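Local coordinates for protein glycosyl hydrolase BlGH5_18 (Bifidobacterium longum subsp. infantis, PDB 7LQX) that probably hydrolyses glycosidic bonds of N-glycans as a family GH5 glycoside hydrolase built on a (beta/alpha)8 barrel with a smaller C-terminal alpha/beta region, at residues A[50-55]-A[88-93]; A[56-61]-A[331-336]; A[208-213]-A[220-225]; A[261-266]-A[367-372]. All coordinates share one frame; numbering follows the deposited sequence.

Contact 1. Residues A[50-55]-A[88-93]; sequences EDMRRI and RRMVHI
In the outer helical layer of the (beta/alpha)8 barrel, helices 45-57 and 81-96 meet where Met52 reaches over to Met90 and Ile93. The backbones approach to 7.5 Å between Met52 CA and Ile93 CA, and the gap is bridged mainly by side chains. Both methionines are selenomethionines. Met52 bends at chi2 (-70°), which swings its terminal methyl across the base of Met90, and CE rests 3.9 Å from Met90 CG. Further back on the same chain, Met52 CG touches Ile93 CG2 at 4.0 Å. Met52 crosses both partners at about a right angle. Beneath the two helices lies strand 62-65, whose Val63 touches Met52 and whose Val65 touches Met90. Polar groups gather elsewhere on helix 45-57: Glu50, pointing away from the other helix, is held side-on by two arginines. Arg53 gives one nitrogen to each carboxylate oxygen, NH2 lying 2.7 Å from Glu50 OE2, whereas Arg54 directs NE and NH1 both to Glu50 OE2, with NE at 2.6 Å. Three N-H groups thus converge on that oxygen, which would probably favour the ionised carboxylate. The interface is apolar in its side chains, and burial and dispersion hold it, without directional bonds.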
# COMPACT_ATOMS: atom_id res chain seq x y z
N GLU A 50 10.17 20.41 17.94
CA GLU A 50 11.32 21.16 17.47
C GLU A 50 11.12 21.65 16.04
O GLU A 50 11.43 22.80 15.72
CB GLU A 50 12.59 20.32 17.58
CG GLU A 50 13.84 21.07 17.17
CD GLU A 50 14.14 22.26 18.06
OE1 GLU A 50 13.50 22.42 19.13
OE2 GLU A 50 15.03 23.05 17.69
N ASP A 51 10.61 20.78 15.16
CA ASP A 51 10.32 21.19 13.79
C ASP A 51 9.39 22.40 13.79
O ASP A 51 9.60 23.38 13.07
CB ASP A 51 9.61 20.06 13.02
CG ASP A 51 10.54 18.93 12.60
OD1 ASP A 51 11.77 19.02 12.78
OD2 ASP A 51 9.98 17.94 12.07
N MSE A 52 8.33 22.34 14.60
CA MSE A 52 7.34 23.40 14.63
C MSE A 52 7.89 24.69 15.22
O MSE A 52 7.53 25.78 14.78
CB MSE A 52 6.12 22.96 15.43
CG MSE A 52 5.35 21.84 14.80
SE MSE A 52 4.41 22.32 13.19
CE MSE A 52 3.48 20.63 12.91
N ARG A 53 8.73 24.56 16.25
CA ARG A 53 9.37 25.74 16.82
C ARG A 53 10.20 26.46 15.76
O ARG A 53 10.11 27.69 15.62
CB ARG A 53 10.25 25.33 18.00
CG ARG A 53 10.88 26.49 18.74
CD ARG A 53 11.86 26.01 19.81
NE ARG A 53 13.08 25.47 19.23
CZ ARG A 53 14.12 26.21 18.83
NH1 ARG A 53 14.08 27.53 18.95
NH2 ARG A 53 15.19 25.64 18.30
N ARG A 54 10.98 25.72 14.98
CA ARG A 54 11.82 26.35 13.97
C ARG A 54 11.00 26.94 12.84
O ARG A 54 11.32 28.02 12.33
CB ARG A 54 12.84 25.32 13.46
CG ARG A 54 13.78 24.89 14.57
CD ARG A 54 14.98 24.09 14.09
NE ARG A 54 15.69 23.50 15.22
CZ ARG A 54 16.87 22.88 15.13
NH1 ARG A 54 17.43 22.37 16.21
NH2 ARG A 54 17.48 22.78 13.95
N ILE A 55 9.92 26.27 12.44
CA ILE A 55 9.01 26.81 11.43
C ILE A 55 8.39 28.11 11.93
O ILE A 55 8.36 29.12 11.22
CB ILE A 55 7.94 25.76 11.07
CG1 ILE A 55 8.59 24.61 10.31
CG2 ILE A 55 6.82 26.41 10.27
CD1 ILE A 55 7.73 23.37 10.26
N ARG A 88 -4.31 14.52 15.34
CA ARG A 88 -4.75 15.54 16.28
C ARG A 88 -3.58 16.06 17.10
O ARG A 88 -3.48 17.26 17.36
CB ARG A 88 -5.86 14.99 17.18
CG ARG A 88 -6.41 16.00 18.17
CD ARG A 88 -7.62 15.50 18.92
NE ARG A 88 -8.00 16.46 19.95
CZ ARG A 88 -9.02 16.32 20.78
NH1 ARG A 88 -9.81 15.26 20.71
NH2 ARG A 88 -9.26 17.27 21.68
N ARG A 89 -2.67 15.17 17.50
CA ARG A 89 -1.52 15.59 18.29
C ARG A 89 -0.63 16.53 17.48
O ARG A 89 -0.12 17.53 18.01
CB ARG A 89 -0.73 14.37 18.77
CG ARG A 89 0.54 14.73 19.53
CD ARG A 89 0.29 15.19 20.94
NE ARG A 89 1.53 15.26 21.70
CZ ARG A 89 2.20 14.19 22.14
NH1 ARG A 89 1.75 12.97 21.90
NH2 ARG A 89 3.32 14.35 22.83
N MSE A 90 -0.42 16.23 16.21
CA MSE A 90 0.42 17.08 15.38
C MSE A 90 -0.19 18.47 15.24
O MSE A 90 0.52 19.48 15.30
CB MSE A 90 0.65 16.44 14.02
CG MSE A 90 1.59 17.23 13.14
SE MSE A 90 2.00 16.35 11.50
CE MSE A 90 3.13 14.99 12.18
N VAL A 91 -1.51 18.51 15.03
CA VAL A 91 -2.24 19.77 15.01
C VAL A 91 -2.09 20.49 16.35
O VAL A 91 -1.83 21.70 16.39
CB VAL A 91 -3.72 19.52 14.67
CG1 VAL A 91 -4.53 20.77 14.93
CG2 VAL A 91 -3.85 19.03 13.25
N HIS A 92 -2.26 19.75 17.45
CA HIS A 92 -2.14 20.33 18.78
C HIS A 92 -0.78 20.98 18.97
O HIS A 92 -0.68 22.08 19.53
CB HIS A 92 -2.38 19.24 19.82
CG HIS A 92 -2.51 19.76 21.22
ND1 HIS A 92 -3.62 20.47 21.64
CD2 HIS A 92 -1.69 19.67 22.28
CE1 HIS A 92 -3.46 20.79 22.91
NE2 HIS A 92 -2.30 20.32 23.32
N ILE A 93 0.28 20.32 18.51
CA ILE A 93 1.63 20.84 18.68
C ILE A 93 1.83 22.10 17.83
O ILE A 93 2.44 23.07 18.29
CB ILE A 93 2.67 19.75 18.36
CG1 ILE A 93 2.60 18.64 19.41
CG2 ILE A 93 4.06 20.35 18.29
CD1 ILE A 93 3.40 17.39 19.04

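Contact 2. Residues A[56-61]-A[331-336]; sequences RNLGMD and LGLFDE
Leu58 meets Leu333 and Phe334 where the turn between helix 45-57 and strand 62-65 passes the loop leading to helix 342-354. The first segment begins with Arg56, whose carbonyl O accepts a 2.8 Å bond from Gly59 N as the helix closes. Leu58 and Phe334 come from opposite directions, and Leu58 CD1 meets the ring obliquely, 3.6 Å from Phe334 CE2, while Leu58 CG is 3.7 Å from Phe334 CZ. Leu58 CD1 also touches Leu333 CD1 at 4.0 Å. Were an alanine to stand here, both methyls would be gone, and the outer end of the Phe334 ring and Leu333 CD1 would probably face a gap in the packing. Gly59, with phi 86°, completes a Schellman motif; a CB on this backbone would jam against Leu58 O. Met60 turns to Phe347 and Ala351 of helix 342-354, and Asp61 enters salt bridges with Arg23 and Arg25. The Phe334 ring also meets that of His315, their planes about 20° apart. The branched end of Leu58, packed against the ring with one methyl also on Leu333, makes a buried, wholly apolar join between the end of helix 45-57 and the loop that follows strand 306-312.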
# COMPACT_ATOMS: atom_id res chain seq x y z
N ARG A 56 7.89 28.11 13.18
CA ARG A 56 7.31 29.33 13.72
C ARG A 56 8.32 30.47 13.72
O ARG A 56 7.96 31.63 13.48
CB ARG A 56 6.80 29.08 15.14
CG ARG A 56 6.33 30.33 15.90
CD ARG A 56 5.14 31.02 15.23
NE ARG A 56 4.76 32.25 15.93
CZ ARG A 56 5.33 33.44 15.73
NH1 ARG A 56 6.30 33.58 14.84
NH2 ARG A 56 4.92 34.50 16.41
N ASN A 57 9.58 30.15 14.01
CA ASN A 57 10.61 31.19 14.11
C ASN A 57 10.95 31.81 12.76
O ASN A 57 11.56 32.89 12.74
CB ASN A 57 11.85 30.62 14.79
CG ASN A 57 11.66 30.48 16.29
OD1 ASN A 57 10.69 31.00 16.85
ND2 ASN A 57 12.57 29.79 16.95
N LEU A 58 10.55 31.19 11.65
CA LEU A 58 10.61 31.84 10.35
C LEU A 58 9.53 32.90 10.17
O LEU A 58 9.51 33.58 9.13
CB LEU A 58 10.40 30.82 9.24
CG LEU A 58 11.48 29.79 8.98
CD1 LEU A 58 11.04 28.91 7.81
CD2 LEU A 58 12.82 30.46 8.70
N GLY A 59 8.63 33.05 11.14
CA GLY A 59 7.50 33.94 10.98
C GLY A 59 6.31 33.32 10.28
O GLY A 59 5.52 34.04 9.67
N MSE A 60 6.17 32.00 10.35
CA MSE A 60 5.05 31.31 9.73
C MSE A 60 3.83 31.35 10.64
O MSE A 60 3.96 31.32 11.86
CB MSE A 60 5.42 29.86 9.45
CG MSE A 60 6.63 29.69 8.57
SE MSE A 60 6.40 30.37 6.78
CE MSE A 60 7.23 32.09 6.96
N ASP A 61 2.65 31.42 10.04
CA ASP A 61 1.41 31.40 10.79
C ASP A 61 0.60 30.12 10.61
O ASP A 61 -0.41 29.96 11.29
CB ASP A 61 0.56 32.64 10.45
CG ASP A 61 0.20 32.72 8.98
OD1 ASP A 61 -0.55 31.84 8.51
OD2 ASP A 61 0.68 33.64 8.30
N LEU A 331 13.83 20.34 -1.69
CA LEU A 331 12.74 21.31 -1.72
C LEU A 331 12.48 21.99 -0.38
O LEU A 331 11.64 22.89 -0.32
CB LEU A 331 11.47 20.66 -2.25
CG LEU A 331 11.43 20.47 -3.77
CD1 LEU A 331 10.27 19.55 -4.15
CD2 LEU A 331 11.30 21.79 -4.50
N GLY A 332 13.21 21.63 0.67
CA GLY A 332 12.96 22.23 1.96
C GLY A 332 13.48 23.65 2.09
O GLY A 332 14.36 24.12 1.37
N LEU A 333 12.91 24.33 3.10
CA LEU A 333 13.45 25.58 3.61
C LEU A 333 14.53 25.32 4.66
O LEU A 333 15.38 26.17 4.89
CB LEU A 333 12.33 26.41 4.24
CG LEU A 333 11.17 26.81 3.33
CD1 LEU A 333 10.19 27.64 4.16
CD2 LEU A 333 11.66 27.56 2.12
N PHE A 334 14.46 24.16 5.31
CA PHE A 334 15.48 23.67 6.23
C PHE A 334 16.10 22.42 5.61
O PHE A 334 15.42 21.67 4.91
CB PHE A 334 14.86 23.26 7.57
CG PHE A 334 14.25 24.38 8.33
CD1 PHE A 334 15.00 25.16 9.19
CD2 PHE A 334 12.91 24.68 8.17
CE1 PHE A 334 14.44 26.21 9.88
CE2 PHE A 334 12.33 25.74 8.87
CZ PHE A 334 13.10 26.50 9.72
N ASP A 335 17.38 22.21 5.87
CA ASP A 335 18.06 21.02 5.36
C ASP A 335 17.70 19.81 6.21
O ASP A 335 16.95 19.89 7.18
CB ASP A 335 19.56 21.28 5.19
CG ASP A 335 20.28 21.50 6.49
OD1 ASP A 335 19.86 20.98 7.54
OD2 ASP A 335 21.31 22.21 6.45
N GLU A 336 18.24 18.65 5.83
CA GLU A 336 17.88 17.39 6.48
C GLU A 336 18.46 17.27 7.88
O GLU A 336 18.19 16.27 8.56
CB GLU A 336 18.32 16.19 5.63
CG GLU A 336 19.84 15.97 5.58
CD GLU A 336 20.21 14.65 4.93
OE1 GLU A 336 19.40 13.71 5.00
OE2 GLU A 336 21.32 14.53 4.37

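Contact 3. Residues A[208-213]-A[220-225]; sequences GVWYLD and VQAANL
Ala222 CB presses into the angle between Val209 and Trp210, and this is the close part of the contact. The methyl comes obliquely to the six-membered ring of the indole, 3.8 Å from Trp210 CH2 and equally far from Trp210 CZ2. Val209 adds a looser touch, its CG2 lying 4.2 Å from Ala222 CB. A chi1 of 69° sends that methyl anti to the backbone N, toward helix 219-224, and leaves Val209 CG1 over one face of the Trp210 ring, 3.3 Å above its plane and displaced to the rim. The indole is therefore packed by its own neighbour as well as by the facing helix, and it also touches Leu257 and Ser261 of helix 248-264 and Thr229 of strand 229-233. Packing thins quickly away from this point, toward residues that are partly exposed. Ala223 CB stays 4.6 Å from Trp210 CH2, and Val220 turns its side chain away. Beyond it, Asn224 folds back on its own helix: ND2 donates to Val220 O at 2.9 Å, nearly straight at 164°, in the carbonyl plane and on a lone pair. At the other end, Asp213 binds the backbone N of Arg380 and Gly381. The short helices 208-211 and 219-224 both fall in the chain between parallel strands 200-202 and 229-233, so their packing belongs to a beta-alpha-beta crossover of the (beta/alpha)8 barrel.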
# COMPACT_ATOMS: atom_id res chain seq x y z
N GLY A 208 -3.07 19.73 -13.89
CA GLY A 208 -3.92 19.13 -14.90
C GLY A 208 -5.32 19.71 -14.92
O GLY A 208 -5.97 19.75 -15.97
N VAL A 209 -5.82 20.16 -13.77
CA VAL A 209 -7.15 20.75 -13.73
C VAL A 209 -7.23 21.97 -14.64
O VAL A 209 -8.27 22.22 -15.26
CB VAL A 209 -7.57 21.06 -12.27
CG1 VAL A 209 -6.76 22.20 -11.68
CG2 VAL A 209 -9.06 21.37 -12.21
N TRP A 210 -6.14 22.73 -14.75
CA TRP A 210 -6.12 23.94 -15.55
C TRP A 210 -5.70 23.69 -16.99
O TRP A 210 -6.08 24.44 -17.89
CB TRP A 210 -5.16 25.00 -14.95
CG TRP A 210 -5.49 25.26 -13.52
CD1 TRP A 210 -4.75 24.91 -12.44
CD2 TRP A 210 -6.68 25.88 -13.01
NE1 TRP A 210 -5.40 25.27 -11.28
CE2 TRP A 210 -6.58 25.86 -11.61
CE3 TRP A 210 -7.80 26.46 -13.60
CZ2 TRP A 210 -7.57 26.39 -10.79
CZ3 TRP A 210 -8.78 26.98 -12.78
CH2 TRP A 210 -8.66 26.94 -11.39
N TYR A 211 -4.91 22.65 -17.22
CA TYR A 211 -4.15 22.55 -18.45
C TYR A 211 -4.51 21.35 -19.32
O TYR A 211 -4.06 21.30 -20.47
CB TYR A 211 -2.66 22.46 -18.09
CG TYR A 211 -2.04 23.69 -17.45
CD1 TYR A 211 -2.63 24.95 -17.52
CD2 TYR A 211 -0.82 23.59 -16.80
CE1 TYR A 211 -2.01 26.05 -16.97
CE2 TYR A 211 -0.20 24.68 -16.24
CZ TYR A 211 -0.79 25.91 -16.33
OH TYR A 211 -0.18 27.03 -15.80
N LEU A 212 -5.31 20.41 -18.83
CA LEU A 212 -5.59 19.18 -19.58
C LEU A 212 -7.03 19.14 -20.06
O LEU A 212 -7.96 19.10 -19.25
CB LEU A 212 -5.34 17.96 -18.71
CG LEU A 212 -3.90 17.64 -18.36
CD1 LEU A 212 -3.87 16.47 -17.40
CD2 LEU A 212 -3.11 17.34 -19.61
N ASP A 213 -7.22 19.07 -21.38
CA ASP A 213 -8.57 18.92 -21.90
C ASP A 213 -9.11 17.53 -21.59
O ASP A 213 -8.37 16.56 -21.49
CB ASP A 213 -8.58 19.18 -23.40
CG ASP A 213 -8.51 20.64 -23.71
OD1 ASP A 213 -9.45 21.38 -23.32
OD2 ASP A 213 -7.48 21.07 -24.26
N VAL A 220 -14.02 24.93 -13.31
CA VAL A 220 -15.21 25.38 -12.59
C VAL A 220 -15.28 24.74 -11.21
O VAL A 220 -15.60 25.42 -10.22
CB VAL A 220 -16.48 25.13 -13.43
CG1 VAL A 220 -17.73 25.26 -12.58
CG2 VAL A 220 -16.52 26.09 -14.62
N GLN A 221 -14.97 23.45 -11.09
CA GLN A 221 -14.97 22.82 -9.78
C GLN A 221 -13.91 23.45 -8.88
O GLN A 221 -14.15 23.74 -7.70
CB GLN A 221 -14.67 21.32 -9.89
CG GLN A 221 -15.70 20.49 -10.59
CD GLN A 221 -15.09 19.19 -11.11
OE1 GLN A 221 -13.89 18.99 -11.01
NE2 GLN A 221 -15.92 18.33 -11.69
N ALA A 222 -12.70 23.66 -9.42
CA ALA A 222 -11.61 24.17 -8.60
C ALA A 222 -11.93 25.55 -8.07
O ALA A 222 -11.54 25.89 -6.94
CB ALA A 222 -10.32 24.21 -9.41
N ALA A 223 -12.63 26.36 -8.85
CA ALA A 223 -12.84 27.77 -8.53
C ALA A 223 -14.22 28.04 -7.94
O ALA A 223 -14.57 29.20 -7.74
CB ALA A 223 -12.60 28.62 -9.78
N ASN A 224 -15.00 27.00 -7.66
CA ASN A 224 -16.31 27.21 -7.06
C ASN A 224 -16.68 26.23 -5.96
O ASN A 224 -17.42 26.61 -5.06
CB ASN A 224 -17.41 27.19 -8.12
CG ASN A 224 -17.27 28.34 -9.07
OD1 ASN A 224 -17.71 29.45 -8.79
ND2 ASN A 224 -16.61 28.10 -10.18
N LEU A 225 -16.19 24.99 -5.99
CA LEU A 225 -16.49 24.05 -4.92
C LEU A 225 -15.43 24.16 -3.84
O LEU A 225 -14.24 24.32 -4.14
CB LEU A 225 -16.56 22.62 -5.47
CG LEU A 225 -17.70 22.42 -6.47
CD1 LEU A 225 -17.68 20.98 -6.99
CD2 LEU A 225 -19.07 22.76 -5.90

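Contact 4. Residues A[261-266]-A[367-372]; sequences SRAFAR and VVIEVD
Ile369 and Val371 project as two bumps against Ala263 and Phe264, at a seam between the (beta/alpha)8 barrel and a three-stranded parallel sheet of the C-terminal region. Helix 248-264 supplies the barrel side; strand 365-369, the middle strand of the small sheet, supplies the other with the residues just after it. The first bump is Ile369 CD1. Ile369 is stretched out at chi2 (169°), which carries this methyl into the shallow notch formed by Ala263 CB and the end of the Phe264 ring. It lies 4.1 Å from Phe264 CZ and 4.5 Å from Ala263 CB. Phe264 crosses Ile369 at about a right angle, and one face of its ring is backed by Ala263 CB, 3.9 Å above the plane and set toward the rim, so the alanine forms one wall of the notch and packs on the ring. In return, the ring is a ridge pushed between Ile369 and Val371, which both point to the helix while Glu370 between them is exposed. Around this fit, Phe264 also leans on Ala223 and Pro219 of helix 219-224, and Leu405 of strand 403-407 touches Ala263 and Ile369. The backbone N of Val371 is hydrogen-bonded to Ser408 OG. Its side chain slides past Phe264 in the opposite direction, leaving Val371 CG1 at the ring edge, near its plane and 4.2 Å from Phe264 CE1.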
# COMPACT_ATOMS: atom_id res chain seq x y z
N SER A 261 -7.43 31.07 -12.39
CA SER A 261 -8.51 30.54 -11.58
C SER A 261 -9.63 31.56 -11.41
O SER A 261 -10.81 31.20 -11.39
CB SER A 261 -7.98 30.04 -10.24
OG SER A 261 -7.69 31.09 -9.33
N ARG A 262 -9.28 32.84 -11.32
CA ARG A 262 -10.29 33.88 -11.14
C ARG A 262 -11.25 33.94 -12.32
O ARG A 262 -12.40 34.37 -12.15
CB ARG A 262 -9.62 35.23 -10.96
CG ARG A 262 -8.92 35.41 -9.62
CD ARG A 262 -8.25 36.77 -9.59
NE ARG A 262 -9.22 37.86 -9.50
CZ ARG A 262 -8.96 39.13 -9.81
NH1 ARG A 262 -7.78 39.46 -10.33
NH2 ARG A 262 -9.88 40.06 -9.63
N ALA A 263 -10.81 33.57 -13.51
CA ALA A 263 -11.71 33.58 -14.65
C ALA A 263 -12.95 32.73 -14.39
O ALA A 263 -14.04 33.03 -14.88
CB ALA A 263 -10.99 33.05 -15.89
N PHE A 264 -12.79 31.65 -13.62
CA PHE A 264 -13.84 30.65 -13.43
C PHE A 264 -14.59 30.79 -12.12
O PHE A 264 -15.62 30.11 -11.95
CB PHE A 264 -13.24 29.24 -13.59
CG PHE A 264 -12.48 29.09 -14.87
CD1 PHE A 264 -13.15 28.89 -16.07
CD2 PHE A 264 -11.11 29.24 -14.90
CE1 PHE A 264 -12.45 28.81 -17.25
CE2 PHE A 264 -10.41 29.17 -16.07
CZ PHE A 264 -11.08 28.96 -17.25
N ALA A 265 -14.12 31.60 -11.19
CA ALA A 265 -14.78 31.77 -9.90
C ALA A 265 -16.01 32.65 -10.09
O ALA A 265 -15.89 33.79 -10.53
CB ALA A 265 -13.82 32.43 -8.92
N ARG A 266 -17.18 32.13 -9.73
CA ARG A 266 -18.38 32.95 -9.82
C ARG A 266 -18.43 34.01 -8.73
O ARG A 266 -19.08 35.05 -8.90
CB ARG A 266 -19.63 32.07 -9.75
CG ARG A 266 -19.72 31.06 -10.88
CD ARG A 266 -21.05 30.32 -10.87
NE ARG A 266 -21.25 29.48 -9.69
CZ ARG A 266 -20.87 28.21 -9.61
NH1 ARG A 266 -20.27 27.62 -10.63
NH2 ARG A 266 -21.10 27.52 -8.50
N VAL A 367 -7.20 38.63 -20.90
CA VAL A 367 -7.28 37.68 -22.00
C VAL A 367 -8.57 36.89 -21.86
O VAL A 367 -8.92 36.45 -20.75
CB VAL A 367 -6.05 36.76 -22.03
CG1 VAL A 367 -6.13 35.84 -23.23
CG2 VAL A 367 -4.75 37.57 -22.06
N VAL A 368 -9.28 36.73 -22.97
CA VAL A 368 -10.60 36.09 -22.99
C VAL A 368 -10.46 34.62 -23.34
O VAL A 368 -9.87 34.26 -24.36
CB VAL A 368 -11.52 36.80 -24.00
CG1 VAL A 368 -12.87 36.11 -24.03
CG2 VAL A 368 -11.68 38.27 -23.64
N ILE A 369 -11.06 33.77 -22.52
CA ILE A 369 -11.08 32.32 -22.70
C ILE A 369 -12.49 31.91 -23.10
O ILE A 369 -13.43 32.06 -22.31
CB ILE A 369 -10.67 31.61 -21.40
CG1 ILE A 369 -9.26 32.00 -20.97
CG2 ILE A 369 -10.74 30.10 -21.57
CD1 ILE A 369 -8.88 31.54 -19.56
N GLU A 370 -12.64 31.38 -24.31
CA GLU A 370 -13.93 30.86 -24.75
C GLU A 370 -14.29 29.62 -23.95
O GLU A 370 -13.47 28.71 -23.79
CB GLU A 370 -13.87 30.51 -26.24
CG GLU A 370 -13.85 31.71 -27.16
CD GLU A 370 -15.16 32.48 -27.16
OE1 GLU A 370 -16.23 31.86 -27.00
OE2 GLU A 370 -15.12 33.72 -27.33
N VAL A 371 -15.52 29.58 -23.46
CA VAL A 371 -15.96 28.50 -22.58
C VAL A 371 -17.14 27.75 -23.19
O VAL A 371 -17.88 28.27 -24.04
CB VAL A 371 -16.28 28.99 -21.16
CG1 VAL A 371 -15.02 29.46 -20.46
CG2 VAL A 371 -17.32 30.10 -21.17
N ASP A 372 -17.28 26.49 -22.76
CA ASP A 372 -18.36 25.61 -23.19
C ASP A 372 -19.61 25.88 -22.35
O ASP A 372 -19.66 26.83 -21.57
CB ASP A 372 -17.91 24.15 -23.14
CG ASP A 372 -17.65 23.63 -21.72
OD1 ASP A 372 -18.11 24.24 -20.73
OD2 ASP A 372 -16.97 22.59 -21.58

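The four contacts form two pairs on opposite sides of the chain's centre. Contacts 1 and 2, with centres 12 Å apart, share helix 45-57 and touch directly, Arg54 O lying 3.5 Å from Phe334 CZ. Contacts 3 and 4 have centres 10 Å apart and are joined by probable hydrogen bonds, Asn224 ND2 to Phe264 O and Asn224 OD1 to Arg266 N, each 2.9 Å, which link helix 219-224 to the end of helix 248-264 and just beyond. Between the pairs, contacts 2 and 3 come nearest, about 17 Å between closest atoms. GH5 active sites lie at the C-terminal ends of the barrel strands; no residue of these four packing contacts is identified there.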